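3-guanidinopropionase (Pseudomonas aeruginosa, PDB 3NIQ) catalyses the manganese-dependent hydrolysis of 3-guanidinopropanoate to beta-alanine and urea, working as a homohexamer of the arginase family. Local coordinates at residues M24-F29 and A78-V83; L268-R273 and M303-C308. All coordinates share one frame; numbering follows the deposited sequence.

Interaction 1: residues M24-F29 and A78-V83; sequences MRLPAF and APYDLV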
ATOM      1  N   MET A  24     -10.839  20.016 -12.444  1.00 21.50           N
ATOM      2  CA  MET A  24     -11.042  21.242 -11.660  1.00 22.18           C
ATOM      3  C   MET A  24     -12.511  21.411 -11.236  1.00 22.22           C
ATOM      4  O   MET A  24     -12.922  22.513 -10.912  1.00 23.47           O
ATOM      5  CB  MET A  24     -10.572  22.483 -12.444  1.00 22.47           C
ATOM      6  CG  MET A  24      -9.204  22.340 -13.147  1.00 23.05           C
ATOM      7  SD  MET A  24      -7.866  22.077 -11.988  1.00 25.24           S
ATOM      8  CE  MET A  24      -6.463  21.920 -13.129  1.00 22.09           C
ATOM      9  N   ARG A  25     -13.290  20.322 -11.277  1.00 21.94           N
ATOM     10  CA  ARG A  25     -14.744  20.350 -10.997  1.00 23.61           C
ATOM     11  C   ARG A  25     -15.485  21.378 -11.841  1.00 23.80           C
ATOM     12  O   ARG A  25     -16.426  22.034 -11.375  1.00 24.55           O
ATOM     13  CB  ARG A  25     -15.023  20.581  -9.497  1.00 24.42           C
ATOM     14  CG  ARG A  25     -14.327  19.546  -8.581  1.00 26.48           C
ATOM     15  CD  ARG A  25     -15.065  19.357  -7.262  1.00 26.52           C
ATOM     16  NE  ARG A  25     -14.993  20.555  -6.431  1.00 23.36           N
ATOM     17  CZ  ARG A  25     -15.746  20.753  -5.349  1.00 25.95           C
ATOM     18  NH1 ARG A  25     -16.628  19.836  -4.958  1.00 24.12           N
ATOM     19  NH2 ARG A  25     -15.617  21.868  -4.656  1.00 22.76           N
ATOM     20  N   LEU A  26     -15.065  21.503 -13.090  1.00 23.03           N
ATOM     21  CA  LEU A  26     -15.706  22.400 -14.038  1.00 22.94           C
ATOM     22  C   LEU A  26     -16.857  21.657 -14.700  1.00 23.85           C
ATOM     23  O   LEU A  26     -16.971  20.420 -14.544  1.00 23.64           O
ATOM     24  CB  LEU A  26     -14.671  22.869 -15.092  1.00 21.79           C
ATOM     25  CG  LEU A  26     -13.616  23.882 -14.625  1.00 22.94           C
ATOM     26  CD1 LEU A  26     -12.373  23.840 -15.504  1.00 25.39           C
ATOM     27  CD2 LEU A  26     -14.151  25.315 -14.608  1.00 25.06           C
ATOM     28  N   PRO A  27     -17.731  22.387 -15.433  1.00 23.99           N
ATOM     29  CA  PRO A  27     -18.729  21.690 -16.234  1.00 24.12           C
ATOM     30  C   PRO A  27     -18.081  20.885 -17.356  1.00 24.53           C
ATOM     31  O   PRO A  27     -16.968  21.229 -17.819  1.00 24.89           O
ATOM     32  CB  PRO A  27     -19.598  22.839 -16.805  1.00 24.39           C
ATOM     33  CG  PRO A  27     -19.342  24.002 -15.902  1.00 24.85           C
ATOM     34  CD  PRO A  27     -17.874  23.845 -15.556  1.00 24.42           C
ATOM     35  N   ALA A  28     -18.752  19.802 -17.760  1.00 24.72           N
ATOM     36  CA  ALA A  28     -18.315  19.000 -18.893  1.00 24.89           C
ATOM     37  C   ALA A  28     -18.877  19.555 -20.200  1.00 25.63           C
ATOM     38  O   ALA A  28     -20.032  20.008 -20.247  1.00 24.77           O
ATOM     39  CB  ALA A  28     -18.719  17.565 -18.712  1.00 23.76           C
ATOM     40  N   PHE A  29     -18.047  19.531 -21.248  1.00 25.63           N
ATOM     41  CA  PHE A  29     -18.405  20.072 -22.563  1.00 26.35           C
ATOM     42  C   PHE A  29     -18.099  19.051 -23.639  1.00 26.93           C
ATOM     43  O   PHE A  29     -17.173  18.233 -23.506  1.00 27.18           O
ATOM     44  CB  PHE A  29     -17.662  21.389 -22.873  1.00 25.33           C
ATOM     45  CG  PHE A  29     -18.083  22.544 -22.009  1.00 26.16           C
ATOM     46  CD1 PHE A  29     -19.052  23.446 -22.456  1.00 27.08           C
ATOM     47  CD2 PHE A  29     -17.504  22.733 -20.747  1.00 24.05           C
ATOM     48  CE1 PHE A  29     -19.455  24.510 -21.671  1.00 29.45           C
ATOM     49  CE2 PHE A  29     -17.891  23.805 -19.940  1.00 26.83           C
ATOM     50  CZ  PHE A  29     -18.872  24.699 -20.396  1.00 27.46           C
ATOM     51  N   ALA A  78      -6.633  34.381 -12.280  1.00 24.74           N
ATOM     52  CA  ALA A  78      -7.861  33.666 -12.001  1.00 25.71           C
ATOM     53  C   ALA A  78      -8.349  33.162 -13.364  1.00 25.83           C
ATOM     54  O   ALA A  78      -9.088  33.866 -14.059  1.00 26.26           O
ATOM     55  CB  ALA A  78      -8.887  34.607 -11.348  1.00 26.71           C
ATOM     56  N   PRO A  79      -7.909  31.945 -13.763  1.00 25.71           N
ATOM     57  CA  PRO A  79      -8.082  31.457 -15.135  1.00 25.80           C
ATOM     58  C   PRO A  79      -9.533  31.444 -15.622  1.00 26.20           C
ATOM     59  O   PRO A  79      -9.798  31.790 -16.778  1.00 26.77           O
ATOM     60  CB  PRO A  79      -7.518  30.030 -15.088  1.00 25.16           C
ATOM     61  CG  PRO A  79      -7.542  29.642 -13.653  1.00 24.04           C
ATOM     62  CD  PRO A  79      -7.285  30.927 -12.898  1.00 24.80           C
ATOM     63  N   TYR A  80     -10.449  31.040 -14.755  1.00 25.90           N
ATOM     64  CA  TYR A  80     -11.833  30.875 -15.149  1.00 27.01           C
ATOM     65  C   TYR A  80     -12.547  32.207 -15.354  1.00 27.65           C
ATOM     66  O   TYR A  80     -13.543  32.242 -16.065  1.00 28.14           O
ATOM     67  CB  TYR A  80     -12.575  29.993 -14.145  1.00 26.62           C
ATOM     68  CG  TYR A  80     -11.744  28.800 -13.738  1.00 26.53           C
ATOM     69  CD1 TYR A  80     -11.362  27.829 -14.678  1.00 25.30           C
ATOM     70  CD2 TYR A  80     -11.315  28.651 -12.425  1.00 24.81           C
ATOM     71  CE1 TYR A  80     -10.576  26.735 -14.292  1.00 27.21           C
ATOM     72  CE2 TYR A  80     -10.531  27.583 -12.044  1.00 25.86           C
ATOM     73  CZ  TYR A  80     -10.161  26.631 -12.977  1.00 26.96           C
ATOM     74  OH  TYR A  80      -9.378  25.578 -12.588  1.00 26.22           O
ATOM     75  N   ASP A  81     -12.048  33.274 -14.720  1.00 28.35           N
ATOM     76  CA  ASP A  81     -12.557  34.635 -14.964  1.00 29.51           C
ATOM     77  C   ASP A  81     -11.963  35.199 -16.239  1.00 29.22           C
ATOM     78  O   ASP A  81     -12.675  35.826 -17.023  1.00 30.15           O
ATOM     79  CB  ASP A  81     -12.278  35.590 -13.792  1.00 30.44           C
ATOM     80  CG  ASP A  81     -13.090  35.249 -12.546  1.00 31.88           C
ATOM     81  OD1 ASP A  81     -14.183  34.671 -12.673  1.00 32.44           O
ATOM     82  OD2 ASP A  81     -12.625  35.562 -11.436  1.00 36.05           O
ATOM     83  N   LEU A  82     -10.673  34.935 -16.461  1.00 27.79           N
ATOM     84  CA  LEU A  82      -9.990  35.398 -17.667  1.00 27.94           C
ATOM     85  C   LEU A  82     -10.604  34.859 -18.950  1.00 27.26           C
ATOM     86  O   LEU A  82     -10.842  35.619 -19.881  1.00 28.09           O
ATOM     87  CB  LEU A  82      -8.498  35.048 -17.644  1.00 27.59           C
ATOM     88  CG  LEU A  82      -7.571  35.978 -16.904  1.00 30.34           C
ATOM     89  CD1 LEU A  82      -6.128  35.613 -17.273  1.00 30.79           C
ATOM     90  CD2 LEU A  82      -7.896  37.440 -17.290  1.00 33.05           C
ATOM     91  N   VAL A  83     -10.854  33.552 -19.004  1.00 25.61           N
ATOM     92  CA  VAL A  83     -11.339  32.912 -20.242  1.00 23.81           C
ATOM     93  C   VAL A  83     -12.287  31.768 -19.923  1.00 23.51           C
ATOM     94  O   VAL A  83     -12.468  31.414 -18.749  1.00 23.26           O
ATOM     95  CB  VAL A  83     -10.163  32.359 -21.112  1.00 23.96           C
ATOM     96  CG1 VAL A  83      -9.119  33.439 -21.361  1.00 23.03           C
ATOM     97  CG2 VAL A  83      -9.516  31.138 -20.442  1.00 21.81           C
TER

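Interaction 2: residues L268-R273 and M303-C308; sequences LVRGLR and MFELLC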
ATOM      1  N   LEU A 268       9.862  26.697 -12.406  1.00 19.77           N
ATOM      2  CA  LEU A 268      10.211  26.765 -13.832  1.00 20.62           C
ATOM      3  C   LEU A 268       8.985  27.076 -14.686  1.00 20.14           C
ATOM      4  O   LEU A 268       9.042  27.927 -15.586  1.00 20.14           O
ATOM      5  CB  LEU A 268      10.896  25.478 -14.274  1.00 20.43           C
ATOM      6  CG  LEU A 268      12.278  25.315 -13.632  1.00 21.29           C
ATOM      7  CD1 LEU A 268      12.741  23.871 -13.728  1.00 18.92           C
ATOM      8  CD2 LEU A 268      13.290  26.229 -14.330  1.00 20.22           C
ATOM      9  N   VAL A 269       7.867  26.411 -14.397  1.00 19.84           N
ATOM     10  CA  VAL A 269       6.647  26.635 -15.171  1.00 18.49           C
ATOM     11  C   VAL A 269       6.122  28.076 -15.000  1.00 19.67           C
ATOM     12  O   VAL A 269       5.764  28.740 -15.978  1.00 19.75           O
ATOM     13  CB  VAL A 269       5.566  25.559 -14.855  1.00 18.17           C
ATOM     14  CG1 VAL A 269       4.216  25.958 -15.419  1.00 18.70           C
ATOM     15  CG2 VAL A 269       6.000  24.240 -15.454  1.00 15.75           C
ATOM     16  N   ARG A 270       6.097  28.567 -13.770  1.00 19.45           N
ATOM     17  CA  ARG A 270       5.679  29.951 -13.515  1.00 20.25           C
ATOM     18  C   ARG A 270       6.492  30.984 -14.322  1.00 20.64           C
ATOM     19  O   ARG A 270       5.945  31.964 -14.803  1.00 20.74           O
ATOM     20  CB  ARG A 270       5.769  30.260 -12.016  1.00 20.51           C
ATOM     21  CG  ARG A 270       4.634  29.601 -11.210  1.00 20.72           C
ATOM     22  CD  ARG A 270       4.986  29.506  -9.726  1.00 21.25           C
ATOM     23  NE  ARG A 270       4.041  28.657  -9.014  1.00 21.13           N
ATOM     24  CZ  ARG A 270       4.075  28.438  -7.708  1.00 21.33           C
ATOM     25  NH1 ARG A 270       4.986  29.035  -6.959  1.00 17.88           N
ATOM     26  NH2 ARG A 270       3.168  27.638  -7.145  1.00 20.60           N
ATOM     27  N   GLY A 271       7.789  30.749 -14.462  1.00 21.47           N
ATOM     28  CA  GLY A 271       8.683  31.623 -15.234  1.00 22.51           C
ATOM     29  C   GLY A 271       8.452  31.595 -16.742  1.00 23.88           C
ATOM     30  O   GLY A 271       9.097  32.344 -17.496  1.00 24.64           O
ATOM     31  N   LEU A 272       7.514  30.756 -17.185  1.00 23.26           N
ATOM     32  CA  LEU A 272       7.120  30.712 -18.591  1.00 23.29           C
ATOM     33  C   LEU A 272       6.021  31.728 -18.919  1.00 24.18           C
ATOM     34  O   LEU A 272       5.551  31.808 -20.059  1.00 22.65           O
ATOM     35  CB  LEU A 272       6.679  29.303 -18.986  1.00 22.35           C
ATOM     36  CG  LEU A 272       7.764  28.236 -18.849  1.00 22.57           C
ATOM     37  CD1 LEU A 272       7.261  26.867 -19.301  1.00 19.34           C
ATOM     38  CD2 LEU A 272       8.998  28.605 -19.631  1.00 19.35           C
ATOM     39  N   ARG A 273       5.602  32.490 -17.909  1.00 24.09           N
ATOM     40  CA  ARG A 273       4.535  33.452 -18.084  1.00 24.98           C
ATOM     41  C   ARG A 273       4.907  34.486 -19.162  1.00 25.57           C
ATOM     42  O   ARG A 273       6.072  34.902 -19.265  1.00 24.16           O
ATOM     43  CB  ARG A 273       4.264  34.166 -16.764  1.00 25.86           C
ATOM     44  CG  ARG A 273       3.000  35.003 -16.791  1.00 27.88           C
ATOM     45  CD  ARG A 273       2.943  35.909 -15.583  1.00 28.53           C
ATOM     46  NE  ARG A 273       1.658  36.598 -15.529  1.00 28.95           N
ATOM     47  CZ  ARG A 273       1.227  37.266 -14.465  1.00 29.85           C
ATOM     48  NH1 ARG A 273       1.998  37.335 -13.390  1.00 27.48           N
ATOM     49  NH2 ARG A 273       0.037  37.863 -14.485  1.00 27.09           N
ATOM     50  N   MET A 303      -1.043  20.881 -13.947  1.00 16.09           N
ATOM     51  CA  MET A 303      -2.105  21.206 -14.889  1.00 16.44           C
ATOM     52  C   MET A 303      -2.649  22.606 -14.579  1.00 16.81           C
ATOM     53  O   MET A 303      -2.773  23.453 -15.475  1.00 16.09           O
ATOM     54  CB  MET A 303      -3.235  20.178 -14.777  1.00 17.50           C
ATOM     55  CG  MET A 303      -4.337  20.348 -15.844  1.00 17.35           C
ATOM     56  SD  MET A 303      -5.598  19.085 -15.740  1.00 20.04           S
ATOM     57  CE  MET A 303      -6.337  19.244 -17.372  1.00 19.84           C
ATOM     58  N   PHE A 304      -2.961  22.848 -13.304  1.00 17.46           N
ATOM     59  CA  PHE A 304      -3.401  24.181 -12.891  1.00 19.02           C
ATOM     60  C   PHE A 304      -2.346  25.263 -13.159  1.00 19.41           C
ATOM     61  O   PHE A 304      -2.688  26.351 -13.632  1.00 21.11           O
ATOM     62  CB  PHE A 304      -3.810  24.201 -11.419  1.00 19.38           C
ATOM     63  CG  PHE A 304      -4.372  25.526 -10.979  1.00 19.97           C
ATOM     64  CD1 PHE A 304      -5.662  25.900 -11.333  1.00 20.45           C
ATOM     65  CD2 PHE A 304      -3.606  26.410 -10.233  1.00 22.34           C
ATOM     66  CE1 PHE A 304      -6.182  27.128 -10.961  1.00 20.52           C
ATOM     67  CE2 PHE A 304      -4.145  27.665  -9.841  1.00 21.26           C
ATOM     68  CZ  PHE A 304      -5.418  27.998 -10.201  1.00 21.46           C
ATOM     69  N   GLU A 305      -1.076  24.991 -12.842  1.00 18.85           N
ATOM     70  CA  GLU A 305      -0.018  25.984 -13.086  1.00 19.22           C
ATOM     71  C   GLU A 305      -0.028  26.375 -14.576  1.00 18.93           C
ATOM     72  O   GLU A 305       0.052  27.549 -14.916  1.00 19.76           O
ATOM     73  CB  GLU A 305       1.372  25.449 -12.730  1.00 18.50           C
ATOM     74  CG  GLU A 305       1.567  24.997 -11.284  1.00 19.20           C
ATOM     75  CD  GLU A 305       1.810  26.158 -10.345  1.00 20.95           C
ATOM     76  OE1 GLU A 305       2.140  27.268 -10.829  1.00 19.75           O
ATOM     77  OE2 GLU A 305       1.658  25.959  -9.123  1.00 19.50           O
ATOM     78  N   LEU A 306      -0.124  25.367 -15.438  1.00 18.40           N
ATOM     79  CA  LEU A 306      -0.135  25.553 -16.895  1.00 17.44           C
ATOM     80  C   LEU A 306      -1.406  26.233 -17.392  1.00 18.64           C
ATOM     81  O   LEU A 306      -1.356  27.038 -18.332  1.00 18.28           O
ATOM     82  CB  LEU A 306       0.018  24.207 -17.602  1.00 16.34           C
ATOM     83  CG  LEU A 306       1.386  23.553 -17.498  1.00 13.98           C
ATOM     84  CD1 LEU A 306       1.278  22.086 -17.934  1.00 15.16           C
ATOM     85  CD2 LEU A 306       2.434  24.301 -18.310  1.00 15.35           C
ATOM     86  N   LEU A 307      -2.541  25.906 -16.761  1.00 18.42           N
ATOM     87  CA  LEU A 307      -3.820  26.505 -17.115  1.00 18.89           C
ATOM     88  C   LEU A 307      -3.757  28.023 -16.962  1.00 18.91           C
ATOM     89  O   LEU A 307      -4.253  28.767 -17.801  1.00 19.39           O
ATOM     90  CB  LEU A 307      -4.954  25.940 -16.245  1.00 16.96           C
ATOM     91  CG  LEU A 307      -6.297  26.683 -16.247  1.00 19.72           C
ATOM     92  CD1 LEU A 307      -6.878  26.797 -17.664  1.00 20.57           C
ATOM     93  CD2 LEU A 307      -7.310  25.990 -15.336  1.00 18.22           C
ATOM     94  N   CYS A 308      -3.152  28.473 -15.879  1.00 19.51           N
ATOM     95  CA  CYS A 308      -3.081  29.901 -15.616  1.00 20.80           C
ATOM     96  C   CYS A 308      -2.363  30.610 -16.752  1.00 20.80           C
ATOM     97  O   CYS A 308      -2.764  31.698 -17.160  1.00 20.71           O
ATOM     98  CB  CYS A 308      -2.405  30.179 -14.274  1.00 20.26           C
ATOM     99  SG  CYS A 308      -3.445  29.661 -12.866  1.00 22.52           S
TER

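Interaction 1: residues M24-F29 and A78-V83
Tyr80 is the single residue of 78-83 that reaches the loop 24-29, and its long side chain bridges backbones that come no nearer than 9.4 Å, measured between Leu26 CA and Tyr80 CA. Leu26 packs against the ring carbons of Tyr80. Its CD1 lies 3.6 Å from Tyr80 CE1, an oblique approach, while the second methyl makes an off-centre CH-pi contact: Leu26 CD2 is 4.2 Å from the centroid of the Tyr80 ring, 30° off the ring normal. Pro79 CG sits 3.9 Å above the ring plane of Tyr80, over its centre. Met24 is the second apolar partner, at the phenolic end: its CB and CG each approach Tyr80 OH to 3.3 Å, with the two side chains crossing at roughly a right angle. Met24 starts toward the tyrosine, then bends at chi2 (-63°), which carries its terminal methyl, CE, away to Met303 and Phe304 of helix 294-317. The segments are not hydrogen-bonded to each other; each is held from outside, Met24 N by Ser65 OG and Tyr80 O by His5 ND1. Leu39 of strand 37-42 touches Met24 and Leu26, and Val85 of strand 85-90 touches Leu26 and Tyr80. With 131 Å² buried, the N-terminal loop is thus joined to the short helix 79-82 by van der Waals packing, with a single off-centre CH-pi contact, around one aromatic ring.

Interaction 2: residues L268-R273 and M303-C308
Val269 faces helix 294-317 with one methyl, its CG1 lying 3.8 Å from Leu306 CD2 and 3.9 Å from Glu305 CB. Placing CG1 anti to the backbone N (chi1 168°) directs that branch into the angle between the two partners. Arg270 follows with the polar half of the contact. Its chain runs extended from CG to NE and grips Glu305 side-on: Arg270 NE donates to Glu305 OE1 at 3.0 Å with an N-H...O angle of 170°, and Arg270 NH2 donates to Glu305 OE2, also at 3.0 Å. Both oxygens are met on their syn sides but from outside the carboxylate plane, the guanidinium and carboxylate planes being 39° apart. Glu305, bent at chi2, has further donors, His72 NE2 to OE1 and Gln266 NE2 to OE2, so four bonds fix this buried group and would probably favour its ionised form. Arg270 NH1 continues outward in a salt bridge to Glu212 of a neighbouring subunit. The helix then gives way to a type I turn, Arg270 to Arg273, with Arg273 N bonded to Arg270 O. The arrangement is helix-against-helix packing in the alpha/beta arginase fold, where helices 262-270 and 294-317 lie beside the parallel sheet; Leu306 touches Leu120 of strand 118-123.

From the N terminus, the loop 24-29 precedes strand 37-42, and interaction 1 closes over 48 intervening residues when the chain reaches helix 79-82, just before strand 85-90, an edge strand of the sheet in this chain. Much of the sheet follows before interaction 2 opens at the end of helix 262-270; it closes over 29 residues, including strand 277-283, on helix 294-317. The two loops are therefore in series, neither nesting nor crossing. The centres of interactions 1 and 2 are about 16 Å apart. They nevertheless touch through that last helix: Leu307 CD2 lies 3.5 Å from Tyr80 OH, and Leu307 CG 3.7 Å from Pro79 CB. Helix 294-317 thus joins the N-terminal region to helix 262-270.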